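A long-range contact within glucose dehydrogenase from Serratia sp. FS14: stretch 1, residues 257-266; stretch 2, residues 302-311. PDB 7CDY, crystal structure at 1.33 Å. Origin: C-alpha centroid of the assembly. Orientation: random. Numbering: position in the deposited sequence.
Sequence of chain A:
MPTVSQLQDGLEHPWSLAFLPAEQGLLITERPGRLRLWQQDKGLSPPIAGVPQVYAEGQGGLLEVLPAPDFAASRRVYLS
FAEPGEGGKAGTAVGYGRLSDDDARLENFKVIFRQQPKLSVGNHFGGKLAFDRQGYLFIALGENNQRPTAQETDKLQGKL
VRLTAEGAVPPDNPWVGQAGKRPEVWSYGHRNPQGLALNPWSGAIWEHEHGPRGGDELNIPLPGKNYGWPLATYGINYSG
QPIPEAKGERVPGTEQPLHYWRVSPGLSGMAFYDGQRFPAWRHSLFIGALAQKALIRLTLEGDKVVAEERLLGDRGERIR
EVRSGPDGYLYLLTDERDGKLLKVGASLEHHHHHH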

ATOM      1  N   PRO A 257      10.496  -7.411  12.673  1.00 11.68           N
ATOM      2  CA  PRO A 257       9.600  -6.260  12.532  1.00 11.88           C
ATOM      3  C   PRO A 257       9.823  -5.259  13.651  1.00 13.16           C
ATOM      4  O   PRO A 257      10.330  -5.588  14.728  1.00 15.39           O
ATOM      5  CB  PRO A 257       8.198  -6.882  12.599  1.00 15.88           C
ATOM      6  CG  PRO A 257       8.381  -8.190  13.254  1.00 17.02           C
ATOM      7  CD  PRO A 257       9.773  -8.666  12.936  1.00 14.17           C
ATOM      8  N   LEU A 258       9.490  -4.008  13.363  1.00 12.74           N
ATOM      9  CA  LEU A 258       9.452  -2.986  14.396  1.00 14.27           C
ATOM     10  C   LEU A 258       8.356  -3.293  15.406  1.00 13.95           C
ATOM     11  O   LEU A 258       8.527  -3.096  16.618  1.00 15.96           O
ATOM     12  CB  LEU A 258       9.209  -1.634  13.726  1.00 16.15           C
ATOM     13  CG  LEU A 258       9.004  -0.453  14.662  1.00 17.40           C
ATOM     14  CD1 LEU A 258      10.280  -0.255  15.450  1.00 25.15           C
ATOM     15  CD2 LEU A 258       8.652   0.786  13.863  1.00 18.09           C
ATOM     16  N   HIS A 259       7.228  -3.798  14.920  1.00 12.04           N
ATOM     17  CA  HIS A 259       6.077  -4.108  15.739  1.00 12.02           C
ATOM     18  C   HIS A 259       5.319  -5.217  15.034  1.00 11.78           C
ATOM     19  O   HIS A 259       5.313  -5.288  13.801  1.00 11.98           O
ATOM     20  CB  HIS A 259       5.196  -2.862  15.859  1.00 12.89           C
ATOM     21  CG  HIS A 259       4.269  -2.886  17.025  1.00 14.35           C
ATOM     22  ND1 HIS A 259       4.698  -2.683  18.319  1.00 19.06           N
ATOM     23  CD2 HIS A 259       2.936  -3.109  17.094  1.00 16.04           C
ATOM     24  CE1 HIS A 259       3.662  -2.771  19.135  1.00 18.73           C
ATOM     25  NE2 HIS A 259       2.582  -3.025  18.418  1.00 22.34           N
ATOM     26  N   TYR A 260       4.689  -6.092  15.809  1.00 12.04           N
ATOM     27  CA  TYR A 260       3.961  -7.205  15.216  1.00 11.49           C
ATOM     28  C   TYR A 260       2.697  -7.488  16.011  1.00 11.55           C
ATOM     29  O   TYR A 260       2.567  -7.095  17.172  1.00 13.29           O
ATOM     30  CB  TYR A 260       4.827  -8.473  15.095  1.00 13.22           C
ATOM     31  CG  TYR A 260       5.423  -8.952  16.401  1.00 11.21           C
ATOM     32  CD1 TYR A 260       4.729  -9.822  17.240  1.00 12.67           C
ATOM     33  CD2 TYR A 260       6.677  -8.518  16.804  1.00 14.07           C
ATOM     34  CE1 TYR A 260       5.277 -10.247  18.429  1.00 14.39           C
ATOM     35  CE2 TYR A 260       7.234  -8.943  17.991  1.00 15.49           C
ATOM     36  CZ  TYR A 260       6.528  -9.798  18.801  1.00 15.52           C
ATOM     37  OH  TYR A 260       7.082 -10.217  19.990  1.00 19.74           O
ATOM     38  N   TRP A 261       1.772  -8.195  15.369  1.00  9.38           N
ATOM     39  CA  TRP A 261       0.489  -8.557  15.961  1.00  9.38           C
ATOM     40  C   TRP A 261       0.328 -10.064  15.850  1.00 10.06           C
ATOM     41  O   TRP A 261       0.091 -10.593  14.757  1.00 10.92           O
ATOM     42  CB  TRP A 261      -0.650  -7.877  15.208  1.00 10.60           C
ATOM     43  CG  TRP A 261      -0.815  -6.406  15.422  1.00 11.00           C
ATOM     44  CD1 TRP A 261      -1.747  -5.794  16.217  1.00 12.91           C
ATOM     45  CD2 TRP A 261      -0.069  -5.353  14.793  1.00 11.01           C
ATOM     46  NE1 TRP A 261      -1.614  -4.434  16.132  1.00 12.26           N
ATOM     47  CE2 TRP A 261      -0.596  -4.134  15.265  1.00 12.10           C
ATOM     48  CE3 TRP A 261       0.986  -5.317  13.874  1.00 11.78           C
ATOM     49  CZ2 TRP A 261      -0.097  -2.898  14.854  1.00 13.39           C
ATOM     50  CZ3 TRP A 261       1.485  -4.082  13.476  1.00 13.20           C
ATOM     51  CH2 TRP A 261       0.940  -2.894  13.963  1.00 13.98           C
ATOM     52  N   ARG A 262       0.414 -10.760  16.984  1.00 10.13           N
ATOM     53  CA  ARG A 262       0.226 -12.206  16.952  1.00 10.51           C
ATOM     54  C   ARG A 262      -1.177 -12.593  16.498  1.00 10.76           C
ATOM     55  O   ARG A 262      -1.353 -13.616  15.829  1.00 12.81           O
ATOM     56  CB  ARG A 262       0.566 -12.813  18.311  1.00 11.69           C
ATOM     57  CG  ARG A 262       2.057 -12.794  18.580  1.00 11.21           C
ATOM     58  CD  ARG A 262       2.370 -13.391  19.952  1.00 12.84           C
ATOM     59  NE  ARG A 262       3.803 -13.440  20.227  1.00 12.73           N
ATOM     60  CZ  ARG A 262       4.613 -14.379  19.749  1.00 12.85           C
ATOM     61  NH1 ARG A 262       5.900 -14.352  20.060  1.00 14.68           N
ATOM     62  NH2 ARG A 262       4.138 -15.341  18.966  1.00 13.89           N
ATOM     63  N   VAL A 263      -2.182 -11.779  16.810  1.00  9.88           N
ATOM     64  CA  VAL A 263      -3.516 -11.937  16.244  1.00 10.70           C
ATOM     65  C   VAL A 263      -3.684 -10.854  15.184  1.00 10.59           C
ATOM     66  O   VAL A 263      -3.567  -9.660  15.486  1.00 11.10           O
ATOM     67  CB  VAL A 263      -4.604 -11.853  17.330  1.00 10.11           C
ATOM     68  CG1 VAL A 263      -5.989 -12.074  16.718  1.00 12.63           C
ATOM     69  CG2 VAL A 263      -4.329 -12.880  18.447  1.00 11.71           C
ATOM     70  N   SER A 264      -3.903 -11.264  13.941  1.00 10.68           N
ATOM     71  CA  SER A 264      -3.874 -10.315  12.813  1.00 10.79           C
ATOM     72  C   SER A 264      -5.084  -9.396  12.774  1.00 10.32           C
ATOM     73  O   SER A 264      -6.213  -9.877  12.646  1.00 11.51           O
ATOM     74  CB  SER A 264      -3.822 -11.057  11.494  1.00 11.56           C
ATOM     75  OG  SER A 264      -2.627 -11.794  11.359  1.00 12.29           O
ATOM     76  N   PRO A 265      -4.900  -8.075  12.823  1.00  9.55           N
ATOM     77  CA  PRO A 265      -6.029  -7.180  12.525  1.00 10.18           C
ATOM     78  C   PRO A 265      -6.368  -7.114  11.047  1.00  9.68           C
ATOM     79  O   PRO A 265      -7.483  -6.685  10.709  1.00 10.48           O
ATOM     80  CB  PRO A 265      -5.549  -5.813  13.039  1.00 11.42           C
ATOM     81  CG  PRO A 265      -4.336  -6.102  13.907  1.00 12.60           C
ATOM     82  CD  PRO A 265      -3.719  -7.322  13.282  1.00 10.20           C
ATOM     83  N   GLY A 266      -5.445  -7.523  10.164  1.00  9.27           N
ATOM     84  CA  GLY A 266      -5.604  -7.340   8.736  1.00 10.37           C
ATOM     85  C   GLY A 266      -5.165  -5.952   8.312  1.00  9.34           C
ATOM     86  O   GLY A 266      -5.970  -5.185   7.782  1.00  8.60           O
ATOM     87  N   GLY A 302      10.211   8.703  18.100  1.00 18.32           N
ATOM     88  CA  GLY A 302      11.207   8.356  17.102  1.00 16.69           C
ATOM     89  C   GLY A 302      10.788   7.099  16.364  1.00 16.87           C
ATOM     90  O   GLY A 302       9.675   7.011  15.829  1.00 19.97           O
ATOM     91  N   ASP A 303      11.666   6.101  16.352  1.00 15.85           N
ATOM     92  CA  ASP A 303      11.373   4.844  15.682  1.00 17.15           C
ATOM     93  C   ASP A 303      10.749   3.809  16.611  1.00 20.31           C
ATOM     94  O   ASP A 303      10.654   2.641  16.235  1.00 23.59           O
ATOM     95  CB  ASP A 303      12.638   4.276  15.024  1.00 18.42           C
ATOM     96  CG  ASP A 303      13.007   4.995  13.732  1.00 16.91           C
ATOM     97  OD1 ASP A 303      12.275   5.916  13.319  1.00 17.80           O
ATOM     98  OD2 ASP A 303      14.051   4.632  13.138  1.00 20.55           O
ATOM     99  N   LYS A 304      10.316   4.207  17.803  1.00 17.55           N
ATOM    100  CA  LYS A 304       9.742   3.282  18.773  1.00 18.81           C
ATOM    101  C   LYS A 304       8.228   3.432  18.815  1.00 16.49           C
ATOM    102  O   LYS A 304       7.698   4.548  18.845  1.00 17.67           O
ATOM    103  CB  LYS A 304      10.308   3.543  20.169  1.00 18.87           C
ATOM    104  N   VAL A 305       7.533   2.301  18.831  1.00 16.66           N
ATOM    105  CA  VAL A 305       6.096   2.279  19.072  1.00 16.36           C
ATOM    106  C   VAL A 305       5.885   2.179  20.577  1.00 15.24           C
ATOM    107  O   VAL A 305       6.318   1.206  21.202  1.00 17.52           O
ATOM    108  CB  VAL A 305       5.433   1.098  18.351  1.00 16.77           C
ATOM    109  CG1 VAL A 305       3.973   0.986  18.745  1.00 17.20           C
ATOM    110  CG2 VAL A 305       5.584   1.232  16.842  1.00 16.16           C
ATOM    111  N   VAL A 306       5.231   3.181  21.164  1.00 14.94           N
ATOM    112  CA  VAL A 306       5.059   3.226  22.616  1.00 16.09           C
ATOM    113  C   VAL A 306       3.635   2.972  23.089  1.00 18.13           C
ATOM    114  O   VAL A 306       3.437   2.752  24.297  1.00 18.49           O
ATOM    115  CB  VAL A 306       5.619   4.522  23.239  1.00 20.28           C
ATOM    116  CG1 VAL A 306       7.090   4.686  22.892  1.00 21.89           C
ATOM    117  CG2 VAL A 306       4.818   5.713  22.782  1.00 20.82           C
ATOM    118  N   ALA A 307       2.638   3.015  22.207  1.00 14.32           N
ATOM    119  CA  ALA A 307       1.275   2.696  22.605  1.00 14.69           C
ATOM    120  C   ALA A 307       0.473   2.357  21.358  1.00 14.28           C
ATOM    121  O   ALA A 307       0.778   2.839  20.259  1.00 13.19           O
ATOM    122  CB  ALA A 307       0.615   3.864  23.343  1.00 16.09           C
ATOM    123  N   GLU A 308      -0.546   1.516  21.545  1.00 14.17           N
ATOM    124  CA  GLU A 308      -1.475   1.120  20.490  1.00 14.63           C
ATOM    125  C   GLU A 308      -2.898   1.403  20.958  1.00 12.62           C
ATOM    126  O   GLU A 308      -3.334   0.868  21.987  1.00 13.26           O
ATOM    127  CB  GLU A 308      -1.319  -0.363  20.128  1.00 13.46           C
ATOM    128  CG  GLU A 308      -2.393  -0.839  19.159  1.00 11.62           C
ATOM    129  CD  GLU A 308      -2.245  -2.294  18.751  1.00 15.22           C
ATOM    130  OE1 GLU A 308      -3.123  -2.778  18.003  1.00 16.70           O
ATOM    131  OE2 GLU A 308      -1.285  -2.959  19.186  1.00 20.05           O
ATOM    132  N   GLU A 309      -3.625   2.212  20.194  1.00 12.93           N
ATOM    133  CA  GLU A 309      -5.016   2.551  20.451  1.00 13.19           C
ATOM    134  C   GLU A 309      -5.874   2.014  19.316  1.00 12.12           C
ATOM    135  O   GLU A 309      -5.400   1.859  18.184  1.00 13.26           O
ATOM    136  CB  GLU A 309      -5.223   4.088  20.554  1.00 17.19           C
ATOM    137  CG  GLU A 309      -6.690   4.544  20.739  1.00 22.09           C
ATOM    138  CD  GLU A 309      -6.900   6.061  20.737  1.00 28.78           C
ATOM    139  OE1 GLU A 309      -5.974   6.813  20.374  1.00 33.55           O
ATOM    140  OE2 GLU A 309      -8.011   6.507  21.103  1.00 29.67           O
ATOM    141  N   ARG A 310      -7.139   1.732  19.618  1.00 12.47           N
ATOM    142  CA  ARG A 310      -8.115   1.261  18.643  1.00 13.25           C
ATOM    143  C   ARG A 310      -9.260   2.260  18.562  1.00 11.61           C
ATOM    144  O   ARG A 310      -9.804   2.674  19.594  1.00 14.32           O
ATOM    145  CB  ARG A 310      -8.666  -0.117  19.043  1.00 13.86           C
ATOM    146  CG  ARG A 310      -7.633  -1.237  19.113  1.00 13.50           C
ATOM    147  CD  ARG A 310      -6.857  -1.363  17.804  1.00 13.87           C
ATOM    148  NE  ARG A 310      -5.978  -2.528  17.766  1.00 16.05           N
ATOM    149  CZ  ARG A 310      -6.377  -3.743  17.415  1.00 16.12           C
ATOM    150  NH1 ARG A 310      -7.647  -3.954  17.091  1.00 18.61           N
ATOM    151  NH2 ARG A 310      -5.502  -4.743  17.387  1.00 17.22           N
ATOM    152  N   LEU A 311      -9.647   2.618  17.337  1.00 11.64           N
ATOM    153  CA  LEU A 311     -10.731   3.547  17.058  1.00 10.79           C
ATOM    154  C   LEU A 311     -11.700   2.894  16.082  1.00 12.38           C
ATOM    155  O   LEU A 311     -11.327   2.000  15.321  1.00 11.60           O
ATOM    156  CB  LEU A 311     -10.211   4.868  16.439  1.00 15.57           C
ATOM    157  CG  LEU A 311      -9.178   5.682  17.223  1.00 18.75           C
ATOM    158  CD1 LEU A 311      -7.770   5.125  17.043  1.00 23.56           C
ATOM    159  CD2 LEU A 311      -9.213   7.131  16.763  1.00 28.74           C
TER
HETATM  160  O   HOH W   1       0.746  -5.069  18.500  1.00 23.86           O
HETATM  161  O   HOH W   2       0.877  -2.729  20.675  1.00 24.85           O
HETATM  162  O   HOH W   3      -5.041  -7.926  17.077  1.00 13.48           O

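The two stretches meet through side chains and bridging waters rather than through backbone pairing, in a small contact that is apolar at one end and polar at the other. Strand 259-261 and strand 304-311 run at 52° to each other and approach no closer than 9.6 Å between axes, and even the nearest CA atoms, those of His259 and Val305, lie 7.2 Å apart. The gap is left for side chains to fill, and the contact buries 331 Å² in all.

At the apolar end, Val305 points toward stretch 1 and serves two neighbours. Its CG1 sits over one face of the His259 ring, 4.0 Å from the centroid and 22° off the ring normal, a CH-pi contact in which a methyl group covers the imidazole. Its CG2 lies 4.3 Å from Leu258 CD2, while Leu258 CD1 comes within 3.0 Å of the backbone O of Asp303, a tight approach of a methyl group to a carbonyl.

The polar end centres on Glu308, whose extended side chain reaches the indole edge of Trp261. Trp261 NE1 donates a hydrogen bond to Glu308 OE1 (2.9 Å, 164°), so the buried tryptophan satisfies its ring nitrogen with a carboxylate. The same oxygen is held from within its own strand: Arg310 NE forms a salt bridge to Glu308 OE1 at 2.9 Å, and Arg310 NH2 adds a hydrogen bond to it at 3.1 Å. This curled arginine also brings NH2 to 3.9 Å from Pro265 CG and 4.1 Å from Trp261 CD1.

Water completes the join. His259 NE2 is 3.9 Å from Glu308 OE2, and two waters link these atoms; one donates to both Glu308 OE2 and Tyr260 O and accepts a weak bond from His259 NE2. A third water connects Val263 O to Arg310 NH2.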